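Local coordinates for protein putative hexose oxidase (Nonomuraea sp. ATCC 39727, PDB 5AWV) that binds FAD covalently and probably oxidises a sugar of glycopeptide antibiotics such as teicoplanin, with which it forms a complex, at residues A[229-234]-A[242-247]; A[289-294]-A[313-318]; A[250-255]-A[346-351]; A[33-38]-A[61-66]; A[257-262]-A[295-300]. All coordinates share one frame; numbering follows the deposited sequence.

Contact 1 of 5, residues A[229-234]-A[242-247]; sequences MRVPED and LLPKPP
The CD2 methyl of Leu-242 lies over one face of the Arg-230 guanidinium, set off toward its rim, with Leu-242 CD2 3.3 Å from Arg-230 NH1. Both residues belong to the linker that leaves strand 223-229 of the five-stranded antiparallel sheet and heads for strand 249-257 of the seven-stranded one, so the contact ties the chain back on itself in this FAD-linked oxidoreductase fold. Arg-230 sets out with CG between the backbone N and the carbonyl carbon (chi1 59°), and a bend at chi3 turns its tip back onto its own chain. There it grips Val-231 O side-on with two nitrogens, NE at 2.9 Å and NH2 at 3.3 Å, the oxygen lying close to the guanidinium plane. NH1 is bonded to Asn-121 O, which further fixes the rotation of the flat group beneath the leucine methyl. The two backbones run at a steep angle to each other and share a single hydrogen bond, from Val-231 N to Leu-242 O (2.8 Å, 159° at the hydrogen). The donor comes from above the carbonyl plane. The same oxygen also receives a CA-H contact from Arg-230 CA. Leu-243 sends CD2 against the backbone of Arg-230 and reaches Met-229 CB at 4.1 Å. Phe-123 of strand 122-125 touches both leucines, and Leu-138 of helix 131-142 packs on Leu-243, making this a buried junction. Val-231 brings CG1, anti to its carbonyl carbon, to 3.4 Å from Leu-242 O and 4.5 Å from Pro-244 CD.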
# COMPACT_ATOMS: atom_id res chain seq x y z
N MET A 229 -8.14 -5.03 -12.63
CA MET A 229 -8.94 -3.92 -12.02
C MET A 229 -9.93 -3.39 -13.05
O MET A 229 -9.56 -3.13 -14.21
CB MET A 229 -8.02 -2.76 -11.59
CG MET A 229 -6.79 -3.14 -10.82
SD MET A 229 -7.17 -3.93 -9.25
CE MET A 229 -7.76 -2.50 -8.33
N ARG A 230 -11.18 -3.19 -12.63
CA ARG A 230 -12.17 -2.57 -13.43
C ARG A 230 -13.42 -2.20 -12.59
O ARG A 230 -13.69 -2.82 -11.55
CB ARG A 230 -12.60 -3.51 -14.62
CG ARG A 230 -13.17 -4.85 -14.18
CD ARG A 230 -14.06 -5.50 -15.27
NE ARG A 230 -15.27 -4.73 -15.41
CZ ARG A 230 -15.92 -4.46 -16.54
NH1 ARG A 230 -15.49 -4.88 -17.70
NH2 ARG A 230 -17.02 -3.72 -16.47
N VAL A 231 -14.17 -1.22 -13.07
CA VAL A 231 -15.47 -0.86 -12.50
C VAL A 231 -16.42 -2.07 -12.50
O VAL A 231 -16.34 -2.94 -13.36
CB VAL A 231 -16.14 0.33 -13.19
CG1 VAL A 231 -15.27 1.52 -13.20
CG2 VAL A 231 -16.52 -0.04 -14.64
N PRO A 232 -17.27 -2.18 -11.47
CA PRO A 232 -18.21 -3.31 -11.51
C PRO A 232 -19.38 -3.11 -12.51
O PRO A 232 -20.00 -4.04 -12.91
CB PRO A 232 -18.66 -3.45 -10.03
CG PRO A 232 -18.58 -2.08 -9.51
CD PRO A 232 -17.47 -1.35 -10.27
N GLU A 233 -19.63 -1.91 -12.99
CA GLU A 233 -20.71 -1.72 -13.96
C GLU A 233 -20.36 -2.24 -15.33
O GLU A 233 -19.17 -2.36 -15.68
CB GLU A 233 -21.08 -0.23 -14.09
CG GLU A 233 -21.63 0.40 -12.84
CD GLU A 233 -20.58 0.79 -11.77
OE1 GLU A 233 -20.97 0.84 -10.59
OE2 GLU A 233 -19.39 1.04 -12.08
N ASP A 234 -21.42 -2.54 -16.13
CA ASP A 234 -21.33 -2.81 -17.57
C ASP A 234 -21.15 -1.48 -18.27
O ASP A 234 -22.04 -0.66 -18.28
CB ASP A 234 -22.61 -3.46 -18.15
CG ASP A 234 -22.80 -4.90 -17.71
OD1 ASP A 234 -21.79 -5.58 -17.42
OD2 ASP A 234 -23.96 -5.37 -17.65
N LEU A 242 -13.25 1.86 -18.04
CA LEU A 242 -13.17 0.68 -17.19
C LEU A 242 -12.59 0.99 -15.83
O LEU A 242 -12.67 0.14 -14.96
CB LEU A 242 -12.36 -0.46 -17.83
CG LEU A 242 -13.13 -1.13 -18.98
CD1 LEU A 242 -12.15 -2.01 -19.71
CD2 LEU A 242 -14.32 -1.88 -18.41
N LEU A 243 -12.06 2.20 -15.62
CA LEU A 243 -11.63 2.67 -14.26
C LEU A 243 -12.05 4.11 -14.08
O LEU A 243 -12.37 4.77 -15.07
CB LEU A 243 -10.12 2.55 -14.06
CG LEU A 243 -9.70 1.12 -13.76
CD1 LEU A 243 -8.20 1.00 -13.82
CD2 LEU A 243 -10.25 0.51 -12.47
N PRO A 244 -12.07 4.61 -12.83
CA PRO A 244 -12.46 6.02 -12.57
C PRO A 244 -11.61 7.04 -13.33
O PRO A 244 -10.43 6.82 -13.55
CB PRO A 244 -12.19 6.18 -11.09
CG PRO A 244 -12.39 4.80 -10.55
CD PRO A 244 -11.85 3.86 -11.57
N LYS A 245 -12.26 8.08 -13.81
CA LYS A 245 -11.59 9.12 -14.51
C LYS A 245 -11.10 10.12 -13.47
O LYS A 245 -11.91 10.59 -12.71
CB LYS A 245 -12.57 9.80 -15.46
CG LYS A 245 -11.93 10.93 -16.29
CD LYS A 245 -12.90 11.58 -17.32
CE LYS A 245 -13.79 10.55 -18.07
NZ LYS A 245 -13.58 10.33 -19.55
N PRO A 246 -9.77 10.40 -13.40
CA PRO A 246 -9.39 11.41 -12.38
C PRO A 246 -9.92 12.83 -12.72
O PRO A 246 -10.29 13.12 -13.87
CB PRO A 246 -7.84 11.39 -12.42
CG PRO A 246 -7.56 11.13 -13.86
CD PRO A 246 -8.64 10.12 -14.29
N PRO A 247 -10.02 13.68 -11.72
CA PRO A 247 -10.35 15.05 -12.01
C PRO A 247 -9.22 15.69 -12.86
O PRO A 247 -8.03 15.43 -12.58
CB PRO A 247 -10.37 15.73 -10.63
CG PRO A 247 -9.91 14.74 -9.70
CD PRO A 247 -9.89 13.39 -10.30

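Contact 2 of 5, residues A[289-294]-A[313-318]; sequences TGLWSQ and IQVDAT
Gly-290 still belongs to a 3-10 turn, yet its carbonyl already bonds as part of a beta sheet: Gly-290 O takes the Asp-316 N-H at 2.9 Å, in the carbonyl plane. Beyond it the chain straightens into strand 291-298, which forms an antiparallel hairpin with strand 309-316. Trp-292 and Gln-314 make the hydrogen-bonded pair, both links nearly along the C=O axes: Gln-314 N to Trp-292 O at 2.8 Å, Trp-292 N to Gln-314 O at 3.0 Å. On their face of the sheet the Trp-292 ring, with CG anti to the backbone N (chi1 178°), offers its CE3 edge to Gln-314 CG at 4.0 Å. The indole edge meets the aliphatic stem of the glutamine, and the ring and amide planes are 80° apart. The tryptophan side chain packs on the bound glycopeptide and lies about 7 Å from the bound FAD. The face of Leu-291, Ser-293, Ile-313 and Val-315 turns toward helix 322-334. There the side chains of Leu-291 and Val-315 cross obliquely, Leu-291 CD1 3.6 Å from Val-315 CG2, and Ser-293 OG bonds to His-329 of that helix and to Tyr-278 of helix 264-280. At the Gly-290 end an Asx turn forms: Asp-316 OD1 accepts from Thr-318 N and, on its syn lone pair, from Thr-318 OG1 at 2.6 Å. With OD2 bonded to Gln-171 as well, the carboxylate is probably ionised.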
# COMPACT_ATOMS: atom_id res chain seq x y z
N THR A 289 -18.22 14.37 -1.17
CA THR A 289 -17.49 13.20 -1.63
C THR A 289 -16.27 13.59 -2.50
O THR A 289 -15.28 12.86 -2.55
CB THR A 289 -18.32 12.19 -2.42
OG1 THR A 289 -18.95 12.86 -3.50
CG2 THR A 289 -19.35 11.53 -1.55
N GLY A 290 -16.35 14.76 -3.15
CA GLY A 290 -15.23 15.34 -3.94
C GLY A 290 -14.14 16.12 -3.14
O GLY A 290 -13.18 16.62 -3.74
N LEU A 291 -14.24 16.09 -1.81
CA LEU A 291 -13.28 16.75 -0.92
C LEU A 291 -12.60 15.73 -0.03
O LEU A 291 -13.22 14.74 0.48
CB LEU A 291 -14.03 17.76 -0.01
CG LEU A 291 -13.19 18.59 0.97
CD1 LEU A 291 -13.74 20.00 1.22
CD2 LEU A 291 -12.97 17.88 2.31
N TRP A 292 -11.36 15.99 0.21
CA TRP A 292 -10.58 15.26 1.16
C TRP A 292 -9.61 16.16 1.89
O TRP A 292 -9.08 17.12 1.35
CB TRP A 292 -9.76 14.18 0.41
CG TRP A 292 -8.86 13.37 1.33
CD1 TRP A 292 -9.18 12.25 2.08
CD2 TRP A 292 -7.47 13.59 1.52
NE1 TRP A 292 -8.09 11.81 2.75
CE2 TRP A 292 -7.01 12.59 2.43
CE3 TRP A 292 -6.57 14.53 1.04
CZ2 TRP A 292 -5.70 12.56 2.90
CZ3 TRP A 292 -5.26 14.52 1.53
CH2 TRP A 292 -4.82 13.51 2.40
N SER A 293 -9.38 15.83 3.13
CA SER A 293 -8.40 16.54 3.94
C SER A 293 -7.80 15.64 4.95
O SER A 293 -8.34 14.57 5.26
CB SER A 293 -9.07 17.75 4.62
OG SER A 293 -10.01 17.32 5.59
N GLN A 294 -6.66 16.04 5.45
CA GLN A 294 -6.20 15.41 6.65
C GLN A 294 -5.60 16.34 7.67
O GLN A 294 -4.81 17.19 7.30
CB GLN A 294 -5.21 14.27 6.33
CG GLN A 294 -3.91 14.58 5.75
CD GLN A 294 -3.02 13.30 5.64
OE1 GLN A 294 -3.48 12.20 5.57
NE2 GLN A 294 -1.74 13.50 5.62
N ILE A 313 -5.90 20.16 2.25
CA ILE A 313 -7.22 19.91 1.71
C ILE A 313 -7.14 19.89 0.19
O ILE A 313 -6.42 20.71 -0.44
CB ILE A 313 -8.19 21.03 2.11
CG1 ILE A 313 -8.07 21.33 3.59
CG2 ILE A 313 -9.62 20.73 1.68
CD1 ILE A 313 -8.67 22.68 3.91
N GLN A 314 -7.93 19.03 -0.42
CA GLN A 314 -8.14 19.13 -1.85
C GLN A 314 -9.53 18.86 -2.23
O GLN A 314 -10.23 18.03 -1.60
CB GLN A 314 -7.17 18.19 -2.56
CG GLN A 314 -7.34 16.77 -2.21
CD GLN A 314 -6.34 15.83 -2.98
OE1 GLN A 314 -6.76 15.01 -3.79
NE2 GLN A 314 -5.11 15.97 -2.72
N VAL A 315 -9.98 19.50 -3.30
CA VAL A 315 -11.30 19.26 -3.82
C VAL A 315 -11.23 19.15 -5.32
O VAL A 315 -10.46 19.86 -5.95
CB VAL A 315 -12.22 20.46 -3.48
CG1 VAL A 315 -13.67 20.23 -3.86
CG2 VAL A 315 -12.15 20.67 -1.99
N ASP A 316 -12.00 18.21 -5.86
CA ASP A 316 -12.24 18.09 -7.29
C ASP A 316 -12.77 19.42 -7.80
O ASP A 316 -13.86 19.84 -7.43
CB ASP A 316 -13.29 16.99 -7.51
CG ASP A 316 -13.62 16.76 -8.97
OD1 ASP A 316 -13.18 17.53 -9.86
OD2 ASP A 316 -14.22 15.71 -9.21
N ALA A 317 -11.98 20.07 -8.64
CA ALA A 317 -12.28 21.34 -9.23
C ALA A 317 -13.16 21.34 -10.50
O ALA A 317 -13.34 22.37 -11.08
CB ALA A 317 -10.98 22.07 -9.51
N THR A 318 -13.73 20.21 -10.88
CA THR A 318 -14.56 20.08 -12.06
C THR A 318 -15.86 20.92 -11.95
O THR A 318 -16.21 21.63 -12.88
CB THR A 318 -15.02 18.63 -12.21
OG1 THR A 318 -13.89 17.80 -12.30
CG2 THR A 318 -15.98 18.39 -13.45

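Contact 3 of 5, residues A[250-255]-A[346-351]; sequences LLTSTV and IEQRWL
Between Leu-250 and Thr-252 the contact is tight. Four nearly straight backbone hydrogen bonds join these residues to Ile-346 and Gln-348, the shortest from Gln-348 N to Leu-250 O at 2.7 Å. Leu-251 and Glu-347 form the non-hydrogen-bonded pair between them. One side-chain bond crosses the same seam: Gln-348, extended beyond CG, meets Thr-252 at about a right angle and gives its NE2 to Thr-252 OG1 at 3.0 Å, the hydroxyl lying 24° out of the amide plane. The strands belong to the seven-stranded antiparallel sheet, in which 340-349 is outermost within this chain, and the short segments run with 130° between their N-to-C directions, well short of 180°. After Thr-252 the first strand leaves its partner; farther along, Thr-254 OG1 bonds to the backbone of the bound glycopeptide. The outer part is looser. Ile-346 and Glu-347 are exposed, and Glu-347 CB grazes Leu-251 CD1 at 4.2 Å, while its OE1 bonds to Thr-249. On the face of Leu-250, Trp-350 lies alongside, pointing the same way, with its CE3 edge 4.1 Å from Leu-250 CD1. Tyr-139 meets that indole edge-to-face, and Trp-350 O accepts from Asn-44 of a neighbouring subunit.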
# COMPACT_ATOMS: atom_id res chain seq x y z
N LEU A 250 -7.54 19.95 -9.37
CA LEU A 250 -7.88 19.99 -7.97
C LEU A 250 -7.71 21.42 -7.47
O LEU A 250 -6.74 22.12 -7.87
CB LEU A 250 -6.95 19.08 -7.19
CG LEU A 250 -7.07 17.59 -7.57
CD1 LEU A 250 -5.84 16.84 -7.05
CD2 LEU A 250 -8.33 16.93 -7.01
N LEU A 251 -8.63 21.85 -6.63
CA LEU A 251 -8.36 22.99 -5.78
C LEU A 251 -7.77 22.54 -4.46
O LEU A 251 -8.30 21.66 -3.76
CB LEU A 251 -9.70 23.76 -5.62
CG LEU A 251 -9.80 25.24 -5.35
CD1 LEU A 251 -8.99 26.06 -6.37
CD2 LEU A 251 -11.29 25.63 -5.40
N THR A 252 -6.64 23.11 -4.11
CA THR A 252 -5.89 22.72 -2.93
C THR A 252 -5.59 23.90 -1.98
O THR A 252 -5.41 25.04 -2.41
CB THR A 252 -4.58 22.05 -3.32
OG1 THR A 252 -3.72 22.99 -3.98
CG2 THR A 252 -4.84 20.82 -4.29
N SER A 253 -5.53 23.60 -0.70
CA SER A 253 -5.07 24.53 0.29
C SER A 253 -4.54 23.78 1.47
O SER A 253 -5.03 22.70 1.76
CB SER A 253 -6.32 25.36 0.71
OG SER A 253 -6.01 26.28 1.74
N THR A 254 -3.57 24.33 2.18
CA THR A 254 -3.17 23.78 3.50
C THR A 254 -3.35 24.86 4.55
O THR A 254 -2.77 25.93 4.41
CB THR A 254 -1.72 23.30 3.41
OG1 THR A 254 -1.61 22.27 2.39
CG2 THR A 254 -1.15 22.83 4.74
N VAL A 255 -4.20 24.62 5.55
CA VAL A 255 -4.37 25.50 6.69
C VAL A 255 -3.23 25.13 7.68
O VAL A 255 -2.99 23.91 7.96
CB VAL A 255 -5.71 25.26 7.41
CG1 VAL A 255 -5.88 26.11 8.67
CG2 VAL A 255 -6.89 25.48 6.52
N ILE A 346 -4.99 27.12 -4.50
CA ILE A 346 -4.30 26.98 -5.76
C ILE A 346 -5.01 25.87 -6.56
O ILE A 346 -5.37 24.83 -6.01
CB ILE A 346 -2.86 26.62 -5.42
CG1 ILE A 346 -2.18 27.83 -4.75
CG2 ILE A 346 -2.07 26.27 -6.65
CD1 ILE A 346 -0.81 27.52 -4.16
N GLU A 347 -5.22 26.09 -7.84
CA GLU A 347 -5.75 25.06 -8.73
C GLU A 347 -4.58 24.28 -9.32
O GLU A 347 -3.63 24.89 -9.80
CB GLU A 347 -6.64 25.65 -9.79
CG GLU A 347 -7.29 24.61 -10.66
CD GLU A 347 -8.47 25.13 -11.46
OE1 GLU A 347 -9.04 24.36 -12.26
OE2 GLU A 347 -8.84 26.30 -11.28
N GLN A 348 -4.54 22.97 -9.13
CA GLN A 348 -3.43 22.12 -9.68
C GLN A 348 -3.95 21.06 -10.62
O GLN A 348 -4.97 20.47 -10.36
CB GLN A 348 -2.77 21.38 -8.54
CG GLN A 348 -2.36 22.30 -7.42
CD GLN A 348 -1.30 21.70 -6.57
OE1 GLN A 348 -0.19 21.48 -7.04
NE2 GLN A 348 -1.60 21.41 -5.34
N ARG A 349 -3.21 20.77 -11.69
CA ARG A 349 -3.59 19.75 -12.61
C ARG A 349 -3.27 18.37 -12.00
O ARG A 349 -2.33 18.23 -11.24
CB ARG A 349 -2.82 19.88 -13.92
CG ARG A 349 -2.95 21.21 -14.65
CD ARG A 349 -2.27 21.05 -16.04
NE ARG A 349 -0.86 20.63 -15.97
CZ ARG A 349 0.18 21.44 -15.76
NH1 ARG A 349 0.02 22.74 -15.53
NH2 ARG A 349 1.39 20.94 -15.68
N TRP A 350 -4.02 17.38 -12.41
CA TRP A 350 -3.76 16.02 -12.01
C TRP A 350 -2.35 15.60 -12.43
O TRP A 350 -1.93 15.81 -13.60
CB TRP A 350 -4.79 15.12 -12.65
CG TRP A 350 -4.69 13.72 -12.21
CD1 TRP A 350 -4.19 12.61 -12.91
CD2 TRP A 350 -5.11 13.25 -10.97
NE1 TRP A 350 -4.31 11.47 -12.14
CE2 TRP A 350 -4.82 11.84 -10.92
CE3 TRP A 350 -5.61 13.88 -9.84
CZ2 TRP A 350 -5.09 11.07 -9.80
CZ3 TRP A 350 -5.90 13.09 -8.72
CH2 TRP A 350 -5.61 11.72 -8.71
N LEU A 351 -1.63 15.04 -11.46
CA LEU A 351 -0.29 14.58 -11.57
C LEU A 351 0.66 15.62 -12.15
O LEU A 351 1.63 15.26 -12.84
CB LEU A 351 -0.20 13.28 -12.38
CG LEU A 351 -0.88 12.03 -11.79
CD1 LEU A 351 -0.91 10.95 -12.84
CD2 LEU A 351 -0.21 11.58 -10.51

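Contact 4 of 5, residues A[33-38]-A[61-66]; sequences VKVTPD and IHLVGS
Val-33 O is held by one hydrogen bond, from Leu-63 N at 2.9 Å in the carbonyl plane, and by a weak CA-H...O contact from His-62 CA at 3.4 Å. Val-33 N returns a bond to Leu-63 O, and a second reciprocal pair links Val-35 with Ile-61, so short strand 33-35 is sewn antiparallel to 61-63 by four backbone bonds. Lys-34 and His-62 form the non-hydrogen-bonded pair. The lysine leaves with CG anti to its carbonyl carbon, and its bent chain runs alongside the imidazole. Lys-34 CG stands 3.8 Å from the centroid of the His-62 ring, a CH-pi contact over the face, while Lys-34 CE reaches His-62 CE1 at 3.7 Å. Glu-76 takes the ammonium in a salt bridge and Tyr-60 in a cation-pi contact. On the other face the Val-35 and Leu-63 side chains cross obliquely, Val-35 CG2 4.1 Å from Leu-63 CD1. These strands are the outermost pair, within this chain, of the mixed sheet in the FAD-binding part: strand 104-107 adds on beyond 60-63, helix 42-46 covers Val-35 and Ile-61, and helix 67-80, N-capped by Ser-66, packs against His-62.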
# COMPACT_ATOMS: atom_id res chain seq x y z
N VAL A 33 16.57 -14.96 -10.76
CA VAL A 33 17.87 -14.80 -10.24
C VAL A 33 17.85 -15.11 -8.75
O VAL A 33 17.14 -14.47 -7.97
CB VAL A 33 18.43 -13.35 -10.41
CG1 VAL A 33 19.91 -13.32 -10.11
CG2 VAL A 33 18.15 -12.79 -11.80
N LYS A 34 18.73 -16.00 -8.30
CA LYS A 34 18.89 -16.21 -6.88
C LYS A 34 20.05 -15.39 -6.43
O LYS A 34 21.14 -15.69 -6.80
CB LYS A 34 19.18 -17.67 -6.53
CG LYS A 34 17.93 -18.48 -6.32
CD LYS A 34 17.76 -19.64 -7.30
CE LYS A 34 17.23 -20.89 -6.60
NZ LYS A 34 18.12 -21.30 -5.45
N VAL A 35 19.81 -14.38 -5.61
CA VAL A 35 20.79 -13.45 -5.15
C VAL A 35 21.17 -13.87 -3.71
O VAL A 35 20.43 -13.64 -2.74
CB VAL A 35 20.22 -12.01 -5.14
CG1 VAL A 35 21.25 -11.02 -4.63
CG2 VAL A 35 19.74 -11.67 -6.54
N THR A 36 22.38 -14.45 -3.59
CA THR A 36 22.90 -14.89 -2.36
C THR A 36 23.77 -13.76 -1.82
O THR A 36 24.14 -12.85 -2.57
CB THR A 36 23.70 -16.20 -2.64
OG1 THR A 36 24.63 -15.97 -3.69
CG2 THR A 36 22.78 -17.29 -3.15
N PRO A 37 24.21 -13.87 -0.57
CA PRO A 37 24.99 -12.88 0.10
C PRO A 37 26.29 -12.46 -0.58
O PRO A 37 26.74 -11.40 -0.36
CB PRO A 37 25.30 -13.54 1.44
CG PRO A 37 24.13 -14.35 1.68
CD PRO A 37 23.97 -15.00 0.35
N ASP A 38 26.85 -13.27 -1.43
CA ASP A 38 28.04 -12.85 -2.13
C ASP A 38 27.73 -12.09 -3.41
O ASP A 38 28.65 -11.57 -4.01
CB ASP A 38 28.87 -14.08 -2.48
CG ASP A 38 28.05 -15.12 -3.18
OD1 ASP A 38 26.89 -15.35 -2.73
OD2 ASP A 38 28.49 -15.68 -4.18
N ILE A 61 17.77 -13.92 -1.92
CA ILE A 61 16.61 -13.20 -2.44
C ILE A 61 16.36 -13.65 -3.90
O ILE A 61 17.24 -13.60 -4.73
CB ILE A 61 16.85 -11.68 -2.29
CG1 ILE A 61 17.10 -11.37 -0.83
CG2 ILE A 61 15.67 -10.85 -2.80
CD1 ILE A 61 17.65 -10.02 -0.49
N HIS A 62 15.16 -14.11 -4.20
CA HIS A 62 14.81 -14.66 -5.47
C HIS A 62 14.04 -13.64 -6.29
O HIS A 62 12.84 -13.29 -5.97
CB HIS A 62 13.98 -15.91 -5.19
CG HIS A 62 14.13 -17.01 -6.17
ND1 HIS A 62 13.79 -18.31 -5.88
CD2 HIS A 62 14.52 -17.00 -7.47
CE1 HIS A 62 13.99 -19.06 -6.95
NE2 HIS A 62 14.42 -18.28 -7.93
N LEU A 63 14.71 -13.13 -7.31
CA LEU A 63 14.07 -12.26 -8.30
C LEU A 63 13.35 -13.06 -9.32
O LEU A 63 13.94 -13.98 -9.91
CB LEU A 63 15.13 -11.42 -9.03
CG LEU A 63 15.70 -10.29 -8.21
CD1 LEU A 63 16.97 -9.71 -8.84
CD2 LEU A 63 14.70 -9.15 -7.96
N VAL A 64 12.07 -12.74 -9.52
CA VAL A 64 11.25 -13.50 -10.39
C VAL A 64 10.57 -12.59 -11.44
O VAL A 64 10.07 -11.54 -11.12
CB VAL A 64 10.19 -14.27 -9.58
CG1 VAL A 64 10.83 -15.33 -8.72
CG2 VAL A 64 9.31 -13.34 -8.73
N GLY A 65 10.58 -13.02 -12.69
CA GLY A 65 10.04 -12.28 -13.84
C GLY A 65 8.84 -12.87 -14.50
O GLY A 65 8.36 -12.33 -15.51
N SER A 66 8.26 -13.93 -13.90
CA SER A 66 7.03 -14.52 -14.40
C SER A 66 6.29 -15.33 -13.37
O SER A 66 6.87 -15.71 -12.42
CB SER A 66 7.32 -15.46 -15.60
OG SER A 66 7.90 -16.70 -15.14

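Contact 5 of 5, residues A[257-262]-A[295-300]; sequences FDWAGM and LMIGNE
The backbones do not pair here: the nearest CA atoms, those of Trp-259 and Asn-299, are 8.4 Å apart, and a type I beta turn from Trp-259 to Met-262 carries the chain away from strand 291-298. Side chains and one water bridge the distance. The bond from CA to CB of Trp-259 points toward the strand, CG is anti to the carbonyl carbon (chi1 -79°), and Trp-259 NE1 donates to Gly-298 O at 2.8 Å. The bond is nearly straight, 170° at the hydrogen; the oxygen lies in the indole plane, while the nitrogen stands well above the carbonyl plane. Next to it Ile-297 CG2 touches Trp-259 CZ2 and CH2, both at 3.8 Å, as the two side chains cross at about a right angle. Phe-257 meets Leu-295 in the same crossed way, with Phe-257 CE2 3.8 Å from Leu-295 CD1. Phe-309 of strand 309-316 touches both aromatic rings, and helix 264-280 covers Phe-257, Leu-295 and Ile-297, so this packing joins the end of strand 249-257 to a strand two places across the same sheet. On the exposed side a water sits 2.8 Å from Phe-257 O and 2.5 Å from Glu-300 OE2. The turn has its own brace, an Asx turn in which Asp-258 OD1 accepts from Ala-260 N at 3.0 Å. The water gives the Glu-300 carboxylate and the Phe-257 carbonyl a shared polar partner, which may favour the ionised acid, while the indole N-H supplies the carbonyl of Gly-298 with a donor at the strand end.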
# COMPACT_ATOMS: atom_id res chain seq x y z
N PHE A 257 -1.52 25.60 11.58
CA PHE A 257 -1.83 25.99 12.92
C PHE A 257 -0.54 26.20 13.64
O PHE A 257 0.47 25.60 13.29
CB PHE A 257 -2.62 24.91 13.63
CG PHE A 257 -3.88 24.55 12.90
CD1 PHE A 257 -5.02 25.26 13.10
CD2 PHE A 257 -3.89 23.51 11.99
CE1 PHE A 257 -6.18 24.93 12.41
CE2 PHE A 257 -5.05 23.18 11.30
CZ PHE A 257 -6.21 23.88 11.53
N ASP A 258 -0.57 26.99 14.70
CA ASP A 258 0.65 27.29 15.41
C ASP A 258 0.48 26.80 16.80
O ASP A 258 -0.48 27.15 17.48
CB ASP A 258 0.89 28.80 15.36
CG ASP A 258 2.21 29.20 15.97
OD1 ASP A 258 2.92 28.36 16.59
OD2 ASP A 258 2.51 30.39 15.87
N TRP A 259 1.36 25.94 17.23
CA TRP A 259 1.28 25.42 18.61
C TRP A 259 1.43 26.51 19.67
O TRP A 259 0.74 26.49 20.67
CB TRP A 259 2.35 24.43 18.88
CG TRP A 259 2.12 23.06 18.35
CD1 TRP A 259 2.78 22.46 17.32
CD2 TRP A 259 1.19 22.10 18.88
NE1 TRP A 259 2.33 21.16 17.19
CE2 TRP A 259 1.36 20.92 18.13
CE3 TRP A 259 0.28 22.12 19.94
CZ2 TRP A 259 0.62 19.77 18.40
CZ3 TRP A 259 -0.48 20.98 20.21
CH2 TRP A 259 -0.30 19.82 19.45
N ALA A 260 2.31 27.48 19.42
CA ALA A 260 2.60 28.56 20.42
C ALA A 260 1.32 29.27 20.82
O ALA A 260 1.03 29.45 21.98
CB ALA A 260 3.63 29.54 19.89
N GLY A 261 0.47 29.57 19.87
CA GLY A 261 -0.79 30.16 20.22
C GLY A 261 -1.92 29.25 20.62
O GLY A 261 -2.98 29.75 20.87
N MET A 262 -1.72 27.92 20.67
CA MET A 262 -2.86 26.98 20.85
C MET A 262 -3.14 26.60 22.35
O MET A 262 -2.41 25.84 22.93
CB MET A 262 -2.56 25.70 19.99
CG MET A 262 -3.66 24.64 19.81
SD MET A 262 -5.04 25.16 18.76
CE MET A 262 -4.32 25.36 17.13
N LEU A 295 -6.00 16.14 8.90
CA LEU A 295 -5.56 16.96 10.00
C LEU A 295 -4.35 16.35 10.63
O LEU A 295 -4.42 15.32 11.22
CB LEU A 295 -6.71 17.25 10.96
CG LEU A 295 -6.39 18.11 12.22
CD1 LEU A 295 -5.86 19.51 11.86
CD2 LEU A 295 -7.55 18.21 13.15
N MET A 296 -3.21 17.02 10.49
CA MET A 296 -1.95 16.47 10.91
C MET A 296 -1.51 17.25 12.16
O MET A 296 -1.27 18.44 12.06
CB MET A 296 -0.97 16.59 9.82
CG MET A 296 -1.38 15.84 8.50
SD MET A 296 -0.50 16.45 7.04
CE MET A 296 0.97 15.52 7.32
N ILE A 297 -1.52 16.57 13.29
CA ILE A 297 -1.29 17.17 14.58
C ILE A 297 0.09 16.65 14.98
O ILE A 297 0.22 15.66 15.71
CB ILE A 297 -2.35 16.82 15.60
CG1 ILE A 297 -3.76 17.07 15.08
CG2 ILE A 297 -2.12 17.59 16.90
CD1 ILE A 297 -4.80 16.40 15.91
N GLY A 298 1.11 17.36 14.52
CA GLY A 298 2.49 16.95 14.66
C GLY A 298 3.35 18.05 15.27
O GLY A 298 2.95 19.22 15.28
N ASN A 299 4.50 17.66 15.83
CA ASN A 299 5.56 18.66 16.11
C ASN A 299 6.28 19.07 14.82
O ASN A 299 6.26 18.37 13.77
CB ASN A 299 6.53 18.25 17.25
CG ASN A 299 7.39 17.05 16.87
OD1 ASN A 299 6.90 16.07 16.32
ND2 ASN A 299 8.68 17.15 17.08
N GLU A 300 6.87 20.26 14.89
CA GLU A 300 7.64 20.86 13.76
C GLU A 300 9.05 20.29 13.73
O GLU A 300 9.74 20.32 14.74
CB GLU A 300 7.81 22.38 13.91
CG GLU A 300 6.66 23.15 14.53
CD GLU A 300 5.81 23.85 13.50
OE1 GLU A 300 6.37 24.67 12.73
OE2 GLU A 300 4.58 23.58 13.48
O HOH W 1 2.51 24.05 12.24

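How the contacts relate
From the N terminus, contact 4 closes first, pairing strand 33-35, outermost within this chain, with its neighbour 60-63 in the mixed sheet of the FAD-binding part, far from the others. Contact 1 follows in series, on the linker out of the five-stranded sheet; Pro-247 at its end packs on Asp-316 of contact 2, and Pro-246 and Pro-247 on Trp-350 of contact 3. The remaining three share the seven-stranded sheet. Contact 3 closes the longest loop, and contacts 2 and 5 lie nested inside it. Those two cross, their segments alternating, and both use strand 291-298. Strands 249-257 and 309-316 are neighbours, so contacts 2 and 3 touch through probable backbone hydrogen bonds.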